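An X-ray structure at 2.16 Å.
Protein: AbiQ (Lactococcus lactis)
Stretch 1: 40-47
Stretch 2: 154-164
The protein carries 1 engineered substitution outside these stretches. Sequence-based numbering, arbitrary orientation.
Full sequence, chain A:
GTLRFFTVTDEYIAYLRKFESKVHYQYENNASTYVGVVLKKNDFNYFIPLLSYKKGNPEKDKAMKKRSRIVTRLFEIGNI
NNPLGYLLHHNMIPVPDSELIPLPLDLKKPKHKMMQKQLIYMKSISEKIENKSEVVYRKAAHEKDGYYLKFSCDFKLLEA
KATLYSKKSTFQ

Stretch 1, residues 40-47: KKNDFNYF
Stretch 2, residues 154-164: DFKLLEAKATL

A single helical face, read at positions 155, 159, 162 and 163, meets two aromatic side chains that leave stretch 1 two residues apart. Asp154 (phi/psi -80/86) occupies the N-cap position, and its O accepts from Leu158 N at 3.1 Å; from Phe155 onward the backbone is helical, near -65/-40.

Phe155 points toward stretch 1 with chi1 m (-60°) and chi2 -55°. Its ring receives the edge of Tyr46 in an offset edge-to-face pair, centroids 6.0 Å apart and planes at 80°, with Tyr46 CE2 3.9 Å from Phe155 CD1. Tyr46 CA and Phe155 CA stay 9.8 Å apart, so the tyrosine spans the gap with its whole length. Lys156 starts away, but its chain folds back (chi1 -100°, then p, t, p) and Lys156 NZ forms a long salt bridge to Glu159 OE2, 3.7 Å.

Glu159 is the hub, with Glu159 CA 7.3 Å from Phe44 CA. With chi1 m (-77°), chi2 t and chi3 -174°, its extended chain serves both aromatics. The aliphatic part covers one face of Phe44: Glu159 CG lies 3.8 Å from the Phe44 ring centroid, 10° off the normal, a CH-pi contact. The carboxylate accepts a short hydrogen bond, Tyr46 OH to Glu159 OE1 2.6 Å, near the plane of the tyrosine ring.

One turn on, Ala162 CB stands 4.1 Å from Phe44 CE1, and Thr163 CG2 meets the edge of that ring, 3.6 Å from Phe44 CZ.

Stretch 1 presents Phe44 (-91/134; chi1 -57°, chi2 -81°) and Tyr46 (-100/134; chi1 -88°, chi2 84°), both toward the helix, while the extended Asn45 (-103/125) between them makes no contact. Before them a cis peptide precedes Asn42, and Lys41 N bonds Phe44 O at 3.1 Å, closing the turn.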

# COMPACT_ATOMS: atom_id res chain seq x y z
N LYS A 40 11.22 -4.62 -2.21
CA LYS A 40 11.54 -5.89 -2.84
C LYS A 40 12.38 -6.55 -1.73
O LYS A 40 13.57 -6.26 -1.59
CB LYS A 40 12.33 -5.63 -4.14
CG LYS A 40 12.85 -6.87 -4.84
CD LYS A 40 14.33 -6.70 -5.19
CE LYS A 40 15.08 -8.00 -5.38
NZ LYS A 40 14.58 -8.78 -6.55
N LYS A 41 11.71 -7.31 -0.86
CA LYS A 41 12.38 -7.88 0.30
C LYS A 41 12.20 -9.39 0.51
O LYS A 41 11.55 -9.79 1.48
CB LYS A 41 12.04 -7.07 1.57
N ASN A 42 12.82 -10.26 -0.35
CA ASN A 42 13.60 -9.92 -1.56
C ASN A 42 13.00 -10.57 -2.80
O ASN A 42 12.99 -9.97 -3.87
CB ASN A 42 15.09 -10.23 -1.41
CG ASN A 42 15.92 -9.02 -1.02
OD1 ASN A 42 16.12 -8.08 -1.81
ND2 ASN A 42 16.44 -9.02 0.19
N ASP A 43 12.46 -11.80 -2.64
CA ASP A 43 11.77 -12.52 -3.70
C ASP A 43 10.36 -11.94 -3.80
O ASP A 43 9.70 -12.04 -4.84
CB ASP A 43 11.70 -14.02 -3.37
CG ASP A 43 10.93 -14.87 -4.37
OD1 ASP A 43 11.13 -14.67 -5.59
OD2 ASP A 43 10.11 -15.71 -3.94
N PHE A 44 9.92 -11.31 -2.70
CA PHE A 44 8.60 -10.72 -2.55
C PHE A 44 8.54 -9.27 -2.94
O PHE A 44 9.39 -8.48 -2.55
CB PHE A 44 8.10 -10.87 -1.11
CG PHE A 44 8.05 -12.31 -0.66
CD1 PHE A 44 6.97 -13.12 -1.01
CD2 PHE A 44 9.10 -12.87 0.06
CE1 PHE A 44 6.93 -14.45 -0.59
CE2 PHE A 44 9.04 -14.20 0.48
CZ PHE A 44 7.96 -14.98 0.16
N ASN A 45 7.50 -8.94 -3.70
CA ASN A 45 7.21 -7.57 -4.10
C ASN A 45 6.06 -7.08 -3.25
O ASN A 45 5.02 -7.73 -3.18
CB ASN A 45 6.89 -7.48 -5.57
CG ASN A 45 8.07 -7.75 -6.48
OD1 ASN A 45 9.21 -7.28 -6.27
ND2 ASN A 45 7.82 -8.51 -7.53
N TYR A 46 6.28 -5.96 -2.56
CA TYR A 46 5.33 -5.34 -1.64
C TYR A 46 4.59 -4.18 -2.25
O TYR A 46 5.18 -3.33 -2.91
CB TYR A 46 6.06 -4.89 -0.38
CG TYR A 46 6.13 -5.99 0.65
CD1 TYR A 46 7.13 -6.97 0.61
CD2 TYR A 46 5.16 -6.09 1.65
CE1 TYR A 46 7.18 -7.98 1.55
CE2 TYR A 46 5.21 -7.10 2.60
CZ TYR A 46 6.22 -8.05 2.55
OH TYR A 46 6.21 -9.05 3.47
N PHE A 47 3.29 -4.17 -2.02
CA PHE A 47 2.37 -3.17 -2.53
C PHE A 47 1.61 -2.53 -1.38
O PHE A 47 1.13 -3.23 -0.52
CB PHE A 47 1.44 -3.82 -3.57
CG PHE A 47 2.24 -4.33 -4.75
CD1 PHE A 47 2.48 -3.51 -5.85
CD2 PHE A 47 2.83 -5.59 -4.73
CE1 PHE A 47 3.30 -3.94 -6.89
CE2 PHE A 47 3.63 -6.03 -5.78
CZ PHE A 47 3.85 -5.20 -6.87
N ASP A 154 0.91 -9.02 9.69
CA ASP A 154 1.95 -9.95 10.12
C ASP A 154 2.67 -10.28 8.80
O ASP A 154 2.26 -11.22 8.10
CB ASP A 154 1.32 -11.18 10.78
CG ASP A 154 2.30 -12.20 11.35
OD1 ASP A 154 3.50 -12.13 10.99
OD2 ASP A 154 1.86 -13.09 12.12
N PHE A 155 3.66 -9.44 8.41
CA PHE A 155 4.39 -9.53 7.14
C PHE A 155 4.97 -10.89 6.80
O PHE A 155 4.82 -11.34 5.66
CB PHE A 155 5.44 -8.41 7.02
CG PHE A 155 4.88 -7.01 7.06
CD1 PHE A 155 3.88 -6.61 6.18
CD2 PHE A 155 5.38 -6.07 7.96
CE1 PHE A 155 3.33 -5.33 6.25
CE2 PHE A 155 4.83 -4.78 8.03
CZ PHE A 155 3.82 -4.42 7.16
N LYS A 156 5.61 -11.55 7.77
CA LYS A 156 6.21 -12.87 7.60
C LYS A 156 5.23 -14.00 7.34
O LYS A 156 5.49 -14.86 6.50
CB LYS A 156 7.16 -13.17 8.75
CG LYS A 156 8.62 -12.94 8.37
CD LYS A 156 9.03 -11.51 8.11
CE LYS A 156 10.53 -11.37 8.21
NZ LYS A 156 11.21 -11.72 6.94
N LEU A 157 4.10 -13.99 8.05
CA LEU A 157 3.02 -14.96 7.85
C LEU A 157 2.45 -14.79 6.42
O LEU A 157 2.23 -15.79 5.72
CB LEU A 157 1.92 -14.75 8.92
CG LEU A 157 0.59 -15.49 8.73
CD1 LEU A 157 0.72 -16.95 9.13
CD2 LEU A 157 -0.53 -14.84 9.53
N LEU A 158 2.28 -13.53 5.97
CA LEU A 158 1.78 -13.23 4.63
C LEU A 158 2.75 -13.74 3.56
O LEU A 158 2.30 -14.31 2.58
CB LEU A 158 1.50 -11.72 4.46
CG LEU A 158 0.33 -11.10 5.24
CD1 LEU A 158 0.28 -9.61 4.99
CD2 LEU A 158 -1.03 -11.64 4.76
N GLU A 159 4.06 -13.60 3.80
CA GLU A 159 5.11 -14.10 2.92
C GLU A 159 5.06 -15.62 2.81
O GLU A 159 5.13 -16.13 1.70
CB GLU A 159 6.50 -13.67 3.42
CG GLU A 159 6.83 -12.22 3.10
CD GLU A 159 8.14 -11.70 3.66
OE1 GLU A 159 8.41 -10.49 3.51
OE2 GLU A 159 8.93 -12.51 4.20
N ALA A 160 4.85 -16.33 3.95
CA ALA A 160 4.72 -17.79 4.00
C ALA A 160 3.50 -18.23 3.22
O ALA A 160 3.58 -19.19 2.46
CB ALA A 160 4.62 -18.27 5.44
N LYS A 161 2.39 -17.49 3.37
CA LYS A 161 1.17 -17.83 2.66
C LYS A 161 1.16 -17.38 1.18
O LYS A 161 0.51 -18.05 0.37
CB LYS A 161 -0.08 -17.50 3.47
CG LYS A 161 -0.54 -18.71 4.30
CD LYS A 161 0.13 -18.84 5.67
CE LYS A 161 -0.38 -20.05 6.42
NZ LYS A 161 0.39 -21.28 6.11
N ALA A 162 1.96 -16.36 0.81
CA ALA A 162 2.09 -15.91 -0.59
C ALA A 162 2.80 -16.97 -1.43
O ALA A 162 2.37 -17.24 -2.55
CB ALA A 162 2.85 -14.59 -0.66
N THR A 163 3.86 -17.59 -0.89
CA THR A 163 4.60 -18.62 -1.63
C THR A 163 3.75 -19.88 -1.80
O THR A 163 3.82 -20.52 -2.83
CB THR A 163 6.07 -18.83 -1.16
OG1 THR A 163 6.42 -20.22 -1.12
CG2 THR A 163 6.36 -18.20 0.17
N LEU A 164 2.91 -20.18 -0.78
CA LEU A 164 1.96 -21.29 -0.73
C LEU A 164 0.88 -21.13 -1.78
O LEU A 164 0.50 -22.12 -2.39
CB LEU A 164 1.30 -21.33 0.65
CG LEU A 164 1.65 -22.46 1.61
CD1 LEU A 164 3.13 -22.54 1.88
CD2 LEU A 164 0.86 -22.35 2.87